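BauA (Acinetobacter baumannii, PDB 6HCP) is the outer-membrane receptor for ferric preacinetobactin and, as a TonB-dependent transporter, probably carries this iron-loaded siderophore across the outer membrane. Local coordinates at residues 55-60 / 523-528; 471-474 / 478-481. One frame throughout, in Å; residues are numbered along the deposited sequence. Where two conformers were deposited one is given.

Contact 1: residues 55-60 / 523-528; sequences KKFLDT and TFAHTL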
ATOM      1  N   LYS A  55      41.248   9.526 -14.293  1.00 27.48           N
ATOM      2  CA  LYS A  55      41.294   8.819 -15.568  1.00 30.21           C
ATOM      3  C   LYS A  55      39.865   8.667 -16.105  1.00 30.18           C
ATOM      4  O   LYS A  55      38.942   8.414 -15.348  1.00 30.08           O
ATOM      5  CB  LYS A  55      41.975   7.456 -15.421  1.00 31.95           C
ATOM      6  CG  LYS A  55      43.445   7.526 -15.012  1.00 38.36           C
ATOM      7  CD  LYS A  55      44.086   6.179 -14.718  1.00 43.83           C
ATOM      8  CE  LYS A  55      44.316   5.330 -15.953  1.00 47.69           C
ATOM      9  NZ  LYS A  55      45.398   5.882 -16.803  1.00 46.79           N
ATOM     10  N   LYS A  56      39.743   8.684 -17.432  1.00 29.77           N
ATOM     11  CA  LYS A  56      38.479   8.471 -18.113  1.00 32.14           C
ATOM     12  C   LYS A  56      38.108   6.985 -18.055  1.00 30.53           C
ATOM     13  O   LYS A  56      38.972   6.129 -18.107  1.00 30.46           O
ATOM     14  CB  LYS A  56      38.574   8.906 -19.581  1.00 37.14           C
ATOM     15  CG  LYS A  56      38.770  10.402 -19.818  1.00 41.89           C
ATOM     16  CD  LYS A  56      38.751  10.759 -21.294  1.00 52.93           C
ATOM     17  CE  LYS A  56      39.905  11.634 -21.747  1.00 76.76           C
ATOM     18  NZ  LYS A  56      39.913  12.947 -21.062  1.00 76.33           N
ATOM     19  N   PHE A  57      36.794   6.727 -18.115  1.00 32.83           N
ATOM     20  CA  PHE A  57      36.169   5.399 -18.217  1.00 32.81           C
ATOM     21  C   PHE A  57      36.956   4.454 -19.139  1.00 34.46           C
ATOM     22  O   PHE A  57      37.413   3.364 -18.715  1.00 32.80           O
ATOM     23  CB  PHE A  57      34.710   5.587 -18.663  1.00 34.41           C
ATOM     24  CG  PHE A  57      33.945   4.310 -18.903  1.00 35.74           C
ATOM     25  CD1 PHE A  57      33.604   3.474 -17.848  1.00 35.19           C
ATOM     26  CD2 PHE A  57      33.502   3.978 -20.173  1.00 33.56           C
ATOM     27  CE1 PHE A  57      32.856   2.326 -18.069  1.00 34.52           C
ATOM     28  CE2 PHE A  57      32.785   2.813 -20.397  1.00 35.43           C
ATOM     29  CZ  PHE A  57      32.444   1.998 -19.341  1.00 36.48           C
ATOM     30  N   LEU A  58      37.115   4.829 -20.414  1.00 30.03           N
ATOM     31  CA  LEU A  58      37.695   3.919 -21.405  1.00 31.81           C
ATOM     32  C   LEU A  58      39.221   3.804 -21.273  1.00 29.63           C
ATOM     33  O   LEU A  58      39.841   2.976 -21.962  1.00 32.61           O
ATOM     34  CB  LEU A  58      37.361   4.403 -22.817  1.00 34.42           C
ATOM     35  CG  LEU A  58      35.917   4.203 -23.248  1.00 32.61           C
ATOM     36  CD1 LEU A  58      35.716   4.808 -24.638  1.00 37.13           C
ATOM     37  CD2 LEU A  58      35.547   2.733 -23.225  1.00 34.67           C
ATOM     38  N   ASP A  59      39.821   4.634 -20.429  1.00 28.70           N
ATOM     39  CA  ASP A  59      41.280   4.593 -20.220  1.00 32.50           C
ATOM     40  C   ASP A  59      41.633   3.915 -18.885  1.00 37.79           C
ATOM     41  O   ASP A  59      42.776   3.963 -18.459  1.00 32.65           O
ATOM     42  CB  ASP A  59      41.865   5.998 -20.203  1.00 34.48           C
ATOM     43  CG  ASP A  59      41.759   6.726 -21.530  1.00 46.39           C
ATOM     44  OD1 ASP A  59      41.739   6.038 -22.560  1.00 45.19           O
ATOM     45  OD2 ASP A  59      41.654   7.973 -21.502  1.00 45.86           O
ATOM     46  N   THR A  60      40.630   3.396 -18.170  1.00 33.49           N
ATOM     47  CA  THR A  60      40.841   2.892 -16.805  1.00 30.88           C
ATOM     48  C   THR A  60      40.765   1.369 -16.810  1.00 30.91           C
ATOM     49  O   THR A  60      39.698   0.798 -17.077  1.00 29.21           O
ATOM     50  CB  THR A  60      39.802   3.466 -15.844  1.00 31.51           C
ATOM     51  OG1 THR A  60      39.903   4.890 -15.823  1.00 31.14           O
ATOM     52  CG2 THR A  60      39.981   2.951 -14.429  1.00 33.41           C
ATOM     53  N   THR A 523      25.896   7.563 -25.607  1.00 35.21           N
ATOM     54  CA  THR A 523      25.053   8.021 -24.514  1.00 36.23           C
ATOM     55  C   THR A 523      24.729   6.857 -23.559  1.00 32.86           C
ATOM     56  O   THR A 523      24.066   7.059 -22.540  1.00 35.43           O
ATOM     57  CB  THR A 523      23.747   8.660 -25.018  1.00 32.81           C
ATOM     58  OG1 THR A 523      23.005   7.618 -25.647  1.00 32.35           O
ATOM     59  CG2 THR A 523      23.982   9.821 -25.965  1.00 41.09           C
ATOM     60  N   PHE A 524      25.202   5.659 -23.901  1.00 33.65           N
ATOM     61  CA  PHE A 524      25.009   4.468 -23.090  1.00 36.11           C
ATOM     62  C   PHE A 524      26.305   3.659 -23.101  1.00 35.57           C
ATOM     63  O   PHE A 524      26.899   3.469 -24.151  1.00 33.22           O
ATOM     64  CB  PHE A 524      23.845   3.637 -23.636  1.00 33.29           C
ATOM     65  CG  PHE A 524      23.262   2.637 -22.671  1.00 32.02           C
ATOM     66  CD1 PHE A 524      22.667   3.058 -21.499  1.00 31.01           C
ATOM     67  CD2 PHE A 524      23.275   1.279 -22.955  1.00 34.92           C
ATOM     68  CE1 PHE A 524      22.102   2.136 -20.624  1.00 31.99           C
ATOM     69  CE2 PHE A 524      22.652   0.367 -22.114  1.00 36.34           C
ATOM     70  CZ  PHE A 524      22.066   0.799 -20.947  1.00 29.28           C
ATOM     71  N   ALA A 525      26.663   3.101 -21.939  1.00 31.32           N
ATOM     72  CA  ALA A 525      27.936   2.409 -21.759  1.00 30.09           C
ATOM     73  C   ALA A 525      27.716   1.088 -21.020  1.00 33.29           C
ATOM     74  O   ALA A 525      26.792   0.966 -20.188  1.00 33.14           O
ATOM     75  CB  ALA A 525      28.876   3.309 -20.993  1.00 31.70           C
ATOM     76  N   HIS A 526      28.559   0.113 -21.357  1.00 31.60           N
ATOM     77  CA  HIS A 526      28.575  -1.232 -20.779  1.00 32.18           C
ATOM     78  C   HIS A 526      29.971  -1.552 -20.233  1.00 38.10           C
ATOM     79  O   HIS A 526      30.982  -1.180 -20.850  1.00 30.84           O
ATOM     80  CB  HIS A 526      28.243  -2.296 -21.835  1.00 34.05           C
ATOM     81  CG  HIS A 526      26.868  -2.215 -22.391  1.00 33.83           C
ATOM     82  ND1 HIS A 526      25.859  -3.072 -21.991  1.00 35.95           N
ATOM     83  CD2 HIS A 526      26.362  -1.473 -23.403  1.00 36.28           C
ATOM     84  CE1 HIS A 526      24.772  -2.818 -22.698  1.00 42.17           C
ATOM     85  NE2 HIS A 526      25.043  -1.803 -23.530  1.00 39.51           N
ATOM     86  N   THR A 527      30.011  -2.363 -19.165  1.00 32.22           N
ATOM     87  CA  THR A 527      31.235  -3.008 -18.669  1.00 32.53           C
ATOM     88  C   THR A 527      30.944  -4.495 -18.471  1.00 35.29           C
ATOM     89  O   THR A 527      29.873  -4.867 -17.943  1.00 30.61           O
ATOM     90  CB  THR A 527      31.718  -2.376 -17.356  1.00 33.30           C
ATOM     91  OG1 THR A 527      31.901  -0.975 -17.559  1.00 36.61           O
ATOM     92  CG2 THR A 527      33.016  -2.966 -16.844  1.00 41.40           C
ATOM     93  N   LEU A 528      31.866  -5.338 -18.942  1.00 30.12           N
ATOM     94  CA  LEU A 528      31.823  -6.750 -18.694  1.00 30.86           C
ATOM     95  C   LEU A 528      33.166  -7.158 -18.094  1.00 32.93           C
ATOM     96  O   LEU A 528      34.187  -6.930 -18.722  1.00 33.27           O
ATOM     97  CB  LEU A 528      31.535  -7.508 -19.995  1.00 34.39           C
ATOM     98  CG  LEU A 528      31.541  -9.031 -19.868  1.00 38.02           C
ATOM     99  CD1 LEU A 528      30.359  -9.510 -19.034  1.00 36.65           C
ATOM    100  CD2 LEU A 528      31.530  -9.712 -21.226  1.00 46.08           C
TER
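Phe57 bridges to strand 524-528 with the far end of its ring. Phe57 CE1 lies 3.5 Å from Thr527 OG1, and that hydroxyl oxygen sits at the ring edge, near the ring plane. The carbonyl oxygen of His526 also meets the edge, in plane, with Phe57 CZ 3.8 Å from His526 O. Two oxygens thus face the rim of C-H groups, whose slight positive polarity suits them, though no hydrogen bond joins the two segments. The apolar part is small: Phe57 CE2 stands 4.0 Å from the methyl CB of Ala525, which approaches the ring obliquely.

The reach of the ring comes from its first torsion, with CG swung opposite the backbone N (chi1 176°), so that it spans two backbones whose nearest CA atoms, those of Phe57 and Ala525, are 9.4 Å apart. Phe568 of the next strand adds an edge-to-face ring contact to Phe57. Behind the ring, a 3-10 turn at 57-59 follows strand 54-56. Lys56 O takes two donors, Asp59 N at 2.9 Å and Thr60 OG1 at 2.8 Å, which arrive from opposite faces of its carbonyl plane; the hydroxyl stands 57° out of that plane. Lys518 NZ of the barrel binds both Phe57 O and Thr60 O, tying the same turn to the wall. On the barrel strand, the CB of His526 points away from the plug segment, and its ND1 is hydrogen-bonded to Trp565 NE1.

One aromatic side chain laid against the methyl of Ala525 and the hydroxyl of Thr527 thereby joins the N-terminal plug region to the barrel wall, the plug-in-barrel architecture of TonB-dependent receptors.

Contact 2: residues 471-474 / 478-481; sequences LIKA and ISVY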
ATOM      1  N   LEU A 471      45.711  -1.896 -20.775  1.00 31.72           N
ATOM      2  CA  LEU A 471      44.512  -1.473 -21.447  1.00 30.33           C
ATOM      3  C   LEU A 471      44.783  -1.289 -22.950  1.00 32.20           C
ATOM      4  O   LEU A 471      45.762  -0.663 -23.320  1.00 34.31           O
ATOM      5  CB  LEU A 471      44.029  -0.170 -20.825  1.00 32.28           C
ATOM      6  CG  LEU A 471      42.696   0.294 -21.404  1.00 36.41           C
ATOM      7  CD1 LEU A 471      41.732   0.697 -20.318  1.00 31.72           C
ATOM      8  CD2 LEU A 471      42.908   1.405 -22.420  1.00 37.09           C
ATOM      9  N   ILE A 472      43.924  -1.892 -23.775  1.00 31.96           N
ATOM     10  CA  ILE A 472      43.974  -1.766 -25.221  1.00 33.85           C
ATOM     11  C   ILE A 472      42.675  -1.108 -25.709  1.00 35.43           C
ATOM     12  O   ILE A 472      41.574  -1.610 -25.465  1.00 34.98           O
ATOM     13  CB  ILE A 472      44.201  -3.128 -25.884  1.00 38.10           C
ATOM     14  CG1 ILE A 472      45.521  -3.766 -25.437  1.00 41.30           C
ATOM     15  CG2 ILE A 472      44.115  -2.983 -27.404  1.00 38.64           C
ATOM     16  CD1 ILE A 472      45.637  -5.230 -25.790  1.00 41.26           C
ATOM     17  N   LYS A 473      42.826   0.041 -26.368  1.00 37.43           N
ATOM     18  CA  LYS A 473      41.720   0.708 -27.037  1.00 35.92           C
ATOM     19  C   LYS A 473      41.533   0.080 -28.414  1.00 35.27           C
ATOM     20  O   LYS A 473      42.207   0.453 -29.348  1.00 44.86           O
ATOM     21  CB  LYS A 473      41.989   2.210 -27.115  1.00 38.60           C
ATOM     22  CG  LYS A 473      42.155   2.898 -25.769  1.00 38.05           C
ATOM     23  CD  LYS A 473      42.553   4.350 -25.841  1.00 45.01           C
ATOM     24  CE  LYS A 473      41.401   5.278 -26.170  1.00 60.22           C
ATOM     25  NZ  LYS A 473      40.534   5.520 -24.994  1.00 66.58           N
ATOM     26  N   ALA A 474      40.674  -0.934 -28.493  1.00 36.05           N
ATOM     27  CA  ALA A 474      40.412  -1.653 -29.726  1.00 37.04           C
ATOM     28  C   ALA A 474      39.814  -0.694 -30.763  1.00 43.70           C
ATOM     29  O   ALA A 474      40.165  -0.763 -31.935  1.00 43.26           O
ATOM     30  CB  ALA A 474      39.514  -2.834 -29.478  1.00 39.91           C
ATOM     31  N   ILE A 478      35.693   1.179 -27.634  1.00 32.83           N
ATOM     32  CA  ILE A 478      35.832  -0.143 -27.047  1.00 33.98           C
ATOM     33  C   ILE A 478      37.225  -0.267 -26.424  1.00 42.40           C
ATOM     34  O   ILE A 478      38.237  -0.140 -27.125  1.00 32.01           O
ATOM     35  CB  ILE A 478      35.631  -1.235 -28.105  1.00 34.63           C
ATOM     36  CG1 ILE A 478      34.260  -1.144 -28.783  1.00 37.61           C
ATOM     37  CG2 ILE A 478      35.878  -2.610 -27.509  1.00 35.71           C
ATOM     38  CD1 ILE A 478      34.104  -2.082 -29.955  1.00 37.97           C
ATOM     39  N   SER A 479      37.269  -0.664 -25.148  1.00 31.88           N
ATOM     40  CA  SER A 479      38.523  -0.953 -24.470  1.00 32.54           C
ATOM     41  C   SER A 479      38.481  -2.373 -23.906  1.00 34.69           C
ATOM     42  O   SER A 479      37.462  -2.811 -23.395  1.00 33.71           O
ATOM     43  CB  SER A 479      38.798   0.046 -23.380  1.00 31.18           C
ATOM     44  OG  SER A 479      39.093   1.329 -23.919  1.00 31.59           O
ATOM     45  N   VAL A 480      39.610  -3.074 -23.999  0.50 29.56           N
ATOM     46  CA  VAL A 480      39.799  -4.334 -23.312  0.50 30.90           C
ATOM     47  C   VAL A 480      40.930  -4.142 -22.301  0.50 33.14           C
ATOM     48  O   VAL A 480      41.847  -3.365 -22.552  0.50 32.65           O
ATOM     49  CB  VAL A 480      40.103  -5.470 -24.307  0.50 34.10           C
ATOM     50  CG1 VAL A 480      41.423  -5.252 -25.014  0.50 34.63           C
ATOM     51  CG2 VAL A 480      40.063  -6.825 -23.632  0.50 36.30           C
ATOM     52  N   TYR A 481      40.816  -4.782 -21.129  1.00 29.82           N
ATOM     53  CA  TYR A 481      41.793  -4.545 -20.064  1.00 26.77           C
ATOM     54  C   TYR A 481      42.008  -5.797 -19.222  1.00 27.79           C
ATOM     55  O   TYR A 481      41.176  -6.684 -19.144  1.00 27.22           O
ATOM     56  CB  TYR A 481      41.396  -3.330 -19.217  1.00 29.71           C
ATOM     57  CG  TYR A 481      40.240  -3.545 -18.274  1.00 29.96           C
ATOM     58  CD1 TYR A 481      40.453  -4.006 -16.986  1.00 32.13           C
ATOM     59  CD2 TYR A 481      38.936  -3.311 -18.669  1.00 36.59           C
ATOM     60  CE1 TYR A 481      39.393  -4.243 -16.126  1.00 29.58           C
ATOM     61  CE2 TYR A 481      37.864  -3.545 -17.818  1.00 32.21           C
ATOM     62  CZ  TYR A 481      38.100  -3.970 -16.522  1.00 33.66           C
ATOM     63  OH  TYR A 481      37.066  -4.266 -15.680  1.00 31.05           O
TER
HETATM   64  O   HOH W   1      38.678   2.806 -26.158  1.00 34.02           O
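Leu471 and Tyr481 face each other as a non-hydrogen-bonded pair, their side chains crossing obliquely on the face that also carries Lys473 and Ser479. Leu471 CD1 comes 4.2 Å from Tyr481 CB, the closest approach of these two side chains. From there the phenol ring leads away from strand 471-473, and its OH is hydrogen-bonded to Glu514 of the neighbouring strand 508-520. The CA of Leu471 also directs its hydrogen at Val480 O.

Ile472 forms the hydrogen-bonded pair with Val480, linked both ways through the backbone: Ile472 N reaches Val480 O at 2.8 Å, and Val480 N returns to Ile472 O at 2.9 Å. On the opposite face of the sheet from Leu471, in the conformer given for Val480, its CG1 methyl lies against the partner strand, with Val480 CG1 3.6 Å from Ile472 CB. This is the closing end of an antiparallel beta hairpin, strands 461-473 and 478-489 of the transmembrane barrel.

At Lys473, opposite Ser479, the aliphatic chain runs beside the serine hydroxyl, with Lys473 CG 3.9 Å from Ser479 OG. Bends at both chi3 and chi4 curl the chain toward Asp59 of the plug, the partner of its NZ. A water donates to Ser479 OG at 2.7 Å and is more weakly linked to Lys473 NZ and Ile478 O; Leu58 of the plug is the other partner of the hydroxyl.

Ala474 turns its CB toward the returning strand, where Ala474 CB lies 4.1 Å from Ile478 CG2.

Overall arrangement
The two contacts lie on the same side of the chain's centre, their own centres about 10 Å apart, and the 3-10 turn that follows strand 54-56 joins them. While Phe57 reaches strand 524-528 in contact 1, the next two residues engage the hairpin of contact 2: Leu58 O is 2.7 Å from Ser479 OG, a probable hydrogen bond, and Asp59 OD1 forms a 2.8 Å salt bridge to Lys473 NZ. Leu471 CD1 packs 3.4 Å from Leu58 O. Strand 508-520 stands between the two barrel sites and contributes Lys518 to the turn. Contact 2 itself is hairpin pairing, but its Lys473 and Ser479 fasten the plug turn at a second place on the wall.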